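PDB 2X3H: K5 lyase from Enterobacteria phage k1-5, which is a lyase that cleaves a glycosaminoglycan by elimination, probably the K5 capsular polysaccharide of the bacterial host, and probably works as part of a trimeric tail spike. Local coordinates for residues G240-A248 with V264-P272. Numbering follows the deposited sequence.
Sequences GAVELKGTA and VTYNGTEGP
The carbonyl oxygen of Val264 takes two backbone donors where both rungs turn a corner, at Ala241 and at Val264-Thr265: Ala241 N at 2.9 Å, tilted out of the carbonyl plane, and Val242 N at 3.2 Å, nearly in line with the C=O. From these corners, strands 242-245 and 266-268 run parallel as successive rungs on one face of a right-handed beta-helix, the fold of many phage tail spikes and polysaccharide lyases. Tyr266 N bonds Val242 O, Leu244 N bonds Tyr266 O, Gly268 N bonds Leu244 O, and Gly246 N closes the ladder on Gly268 O. CA-H...O contacts reinforce it, among them Glu243 CA to Tyr266 O at 3.1 Å. On the side of Val242 and Thr265, which faces Val253, Val256 and Val283, Asn267 OD1 lies 3.4 Å from Leu244 CB, while its ND2 is held by Ala295 O. On the other side, Glu243 lies alongside Tyr266, its carboxylate plane perpendicular to the ring and Glu243 OE2 3.6 Å from Tyr266 CD1; Phe239 meets the same ring edge-to-face. Past Gly268 the chain leaves the strand through an ST turn, Gly271 N to Thr269 OG1, which also bonds Ile273 O. Lys245, fully extended with CG anti to the backbone N (chi1 -170°), reaches Glu270 there in a salt bridge: Lys245 NZ sits 2.9 Å from Glu270 OE2, approaching from above the carboxylate plane.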
loop_
_atom_site.group_PDB
_atom_site.type_symbol
_atom_site.label_atom_id
_atom_site.label_comp_id
_atom_site.label_asym_id
_atom_site.label_seq_id
_atom_site.Cartn_x
_atom_site.Cartn_y
_atom_site.Cartn_z
ATOM N N GLY A 240 15.096 18.115 -4.423
ATOM C CA GLY A 240 13.641 18.003 -4.287
ATOM C C GLY A 240 13.066 18.341 -2.923
ATOM O O GLY A 240 13.556 19.248 -2.228
ATOM N N ALA A 241 11.995 17.633 -2.563
ATOM C CA ALA A 241 11.272 17.876 -1.318
ATOM C C ALA A 241 11.931 17.189 -0.119
ATOM O O ALA A 241 12.080 17.794 0.936
ATOM C CB ALA A 241 9.805 17.437 -1.451
ATOM N N VAL A 242 12.306 15.918 -0.288
ATOM C CA VAL A 242 12.970 15.165 0.772
ATOM C C VAL A 242 14.107 14.349 0.184
ATOM O O VAL A 242 13.880 13.503 -0.681
ATOM C CB VAL A 242 12.001 14.193 1.499
ATOM C CG1 VAL A 242 12.770 13.346 2.530
ATOM C CG2 VAL A 242 10.874 14.964 2.184
ATOM N N GLU A 243 15.326 14.600 0.658
ATOM C CA GLU A 243 16.461 13.728 0.343
ATOM C C GLU A 243 16.902 12.914 1.571
ATOM O O GLU A 243 17.057 13.474 2.665
ATOM C CB GLU A 243 17.668 14.528 -0.195
ATOM C CG GLU A 243 18.873 13.591 -0.362
ATOM C CD GLU A 243 20.139 14.197 -0.969
ATOM O OE1 GLU A 243 20.370 15.423 -0.873
ATOM O OE2 GLU A 243 20.937 13.399 -1.523
ATOM N N LEU A 244 17.080 11.601 1.387
ATOM C CA LEU A 244 17.812 10.763 2.334
ATOM C C LEU A 244 19.188 10.558 1.711
ATOM O O LEU A 244 19.297 10.310 0.510
ATOM C CB LEU A 244 17.129 9.405 2.511
ATOM C CG LEU A 244 15.721 9.401 3.107
ATOM C CD1 LEU A 244 15.193 7.962 3.176
ATOM C CD2 LEU A 244 15.649 10.098 4.483
ATOM N N LYS A 245 20.232 10.627 2.532
ATOM C CA LYS A 245 21.588 10.626 1.997
ATOM C C LYS A 245 22.530 9.732 2.790
ATOM O O LYS A 245 22.347 9.528 3.993
ATOM C CB LYS A 245 22.123 12.061 2.006
ATOM C CG LYS A 245 23.435 12.286 1.275
ATOM C CD LYS A 245 23.808 13.777 1.324
ATOM C CE LYS A 245 25.048 14.062 0.492
ATOM N NZ LYS A 245 25.309 15.551 0.461
ATOM N N GLY A 246 23.534 9.202 2.107
ATOM C CA GLY A 246 24.583 8.430 2.777
ATOM C C GLY A 246 24.066 7.166 3.425
ATOM O O GLY A 246 23.344 6.399 2.808
ATOM N N THR A 247 24.450 6.947 4.676
ATOM C CA THR A 247 24.103 5.716 5.364
ATOM C C THR A 247 22.741 5.783 6.061
ATOM O O THR A 247 22.498 5.056 7.026
ATOM C CB THR A 247 25.179 5.325 6.373
ATOM O OG1 THR A 247 25.358 6.398 7.307
ATOM C CG2 THR A 247 26.511 5.025 5.632
ATOM N N ALA A 248 21.846 6.648 5.581
ATOM C CA ALA A 248 20.509 6.735 6.167
ATOM C C ALA A 248 19.810 5.378 6.123
ATOM O O ALA A 248 19.720 4.750 5.055
ATOM C CB ALA A 248 19.674 7.763 5.424
ATOM N N VAL A 264 10.978 14.588 -6.569
ATOM C CA VAL A 264 10.247 14.809 -5.321
ATOM C C VAL A 264 10.941 14.196 -4.101
ATOM O O VAL A 264 11.251 14.918 -3.155
ATOM C CB VAL A 264 8.751 14.417 -5.414
ATOM C CG1 VAL A 264 8.040 14.717 -4.082
ATOM C CG2 VAL A 264 8.106 15.209 -6.517
ATOM N N THR A 265 11.182 12.881 -4.124
ATOM C CA THR A 265 12.072 12.265 -3.131
ATOM C C THR A 265 13.333 11.755 -3.821
ATOM O O THR A 265 13.292 11.309 -4.979
ATOM C CB THR A 265 11.395 11.142 -2.323
ATOM O OG1 THR A 265 11.142 10.016 -3.165
ATOM C CG2 THR A 265 10.092 11.629 -1.704
ATOM N N TYR A 266 14.455 11.840 -3.109
ATOM C CA TYR A 266 15.759 11.570 -3.700
ATOM C C TYR A 266 16.616 10.821 -2.685
ATOM O O TYR A 266 16.761 11.276 -1.550
ATOM C CB TYR A 266 16.430 12.910 -4.066
ATOM C CG TYR A 266 17.649 12.763 -4.949
ATOM C CD1 TYR A 266 18.905 12.504 -4.401
ATOM C CD2 TYR A 266 17.544 12.868 -6.334
ATOM C CE1 TYR A 266 20.031 12.360 -5.209
ATOM C CE2 TYR A 266 18.659 12.731 -7.149
ATOM C CZ TYR A 266 19.901 12.474 -6.583
ATOM O OH TYR A 266 21.009 12.331 -7.400
ATOM N N ASN A 267 17.157 9.665 -3.080
ATOM C CA ASN A 267 18.124 8.956 -2.243
ATOM C C ASN A 267 19.508 9.101 -2.853
ATOM O O ASN A 267 19.761 8.591 -3.944
ATOM C CB ASN A 267 17.771 7.470 -2.155
ATOM C CG ASN A 267 16.568 7.219 -1.289
ATOM O OD1 ASN A 267 16.172 8.076 -0.502
ATOM N ND2 ASN A 267 15.960 6.038 -1.431
ATOM N N GLY A 268 20.394 9.815 -2.172
ATOM C CA GLY A 268 21.719 10.074 -2.737
ATOM C C GLY A 268 22.851 9.707 -1.798
ATOM O O GLY A 268 22.635 9.402 -0.636
ATOM N N THR A 269 24.071 9.741 -2.325
ATOM C CA THR A 269 25.239 9.523 -1.479
ATOM C C THR A 269 26.496 10.111 -2.103
ATOM O O THR A 269 26.605 10.209 -3.327
ATOM C CB THR A 269 25.464 8.029 -1.210
ATOM O OG1 THR A 269 26.521 7.901 -0.250
ATOM C CG2 THR A 269 25.817 7.288 -2.495
ATOM N N GLU A 270 27.423 10.533 -1.243
ATOM C CA GLU A 270 28.754 10.937 -1.684
ATOM C C GLU A 270 29.788 9.899 -1.240
ATOM O O GLU A 270 30.998 10.125 -1.357
ATOM C CB GLU A 270 29.102 12.322 -1.129
ATOM C CG GLU A 270 28.259 13.437 -1.730
ATOM C CD GLU A 270 28.411 14.767 -0.997
ATOM O OE1 GLU A 270 29.319 14.891 -0.141
ATOM O OE2 GLU A 270 27.627 15.695 -1.291
ATOM N N GLY A 271 29.311 8.769 -0.725
ATOM C CA GLY A 271 30.196 7.694 -0.276
ATOM C C GLY A 271 29.891 6.364 -0.937
ATOM O O GLY A 271 29.112 6.303 -1.895
ATOM N N PRO A 272 30.511 5.283 -0.441
ATOM C CA PRO A 272 30.304 3.961 -1.036
ATOM C C PRO A 272 28.976 3.305 -0.665
ATOM O O PRO A 272 28.582 2.318 -1.306
ATOM C CB PRO A 272 31.453 3.129 -0.452
ATOM C CG PRO A 272 31.752 3.784 0.866
ATOM C CD PRO A 272 31.458 5.255 0.694
#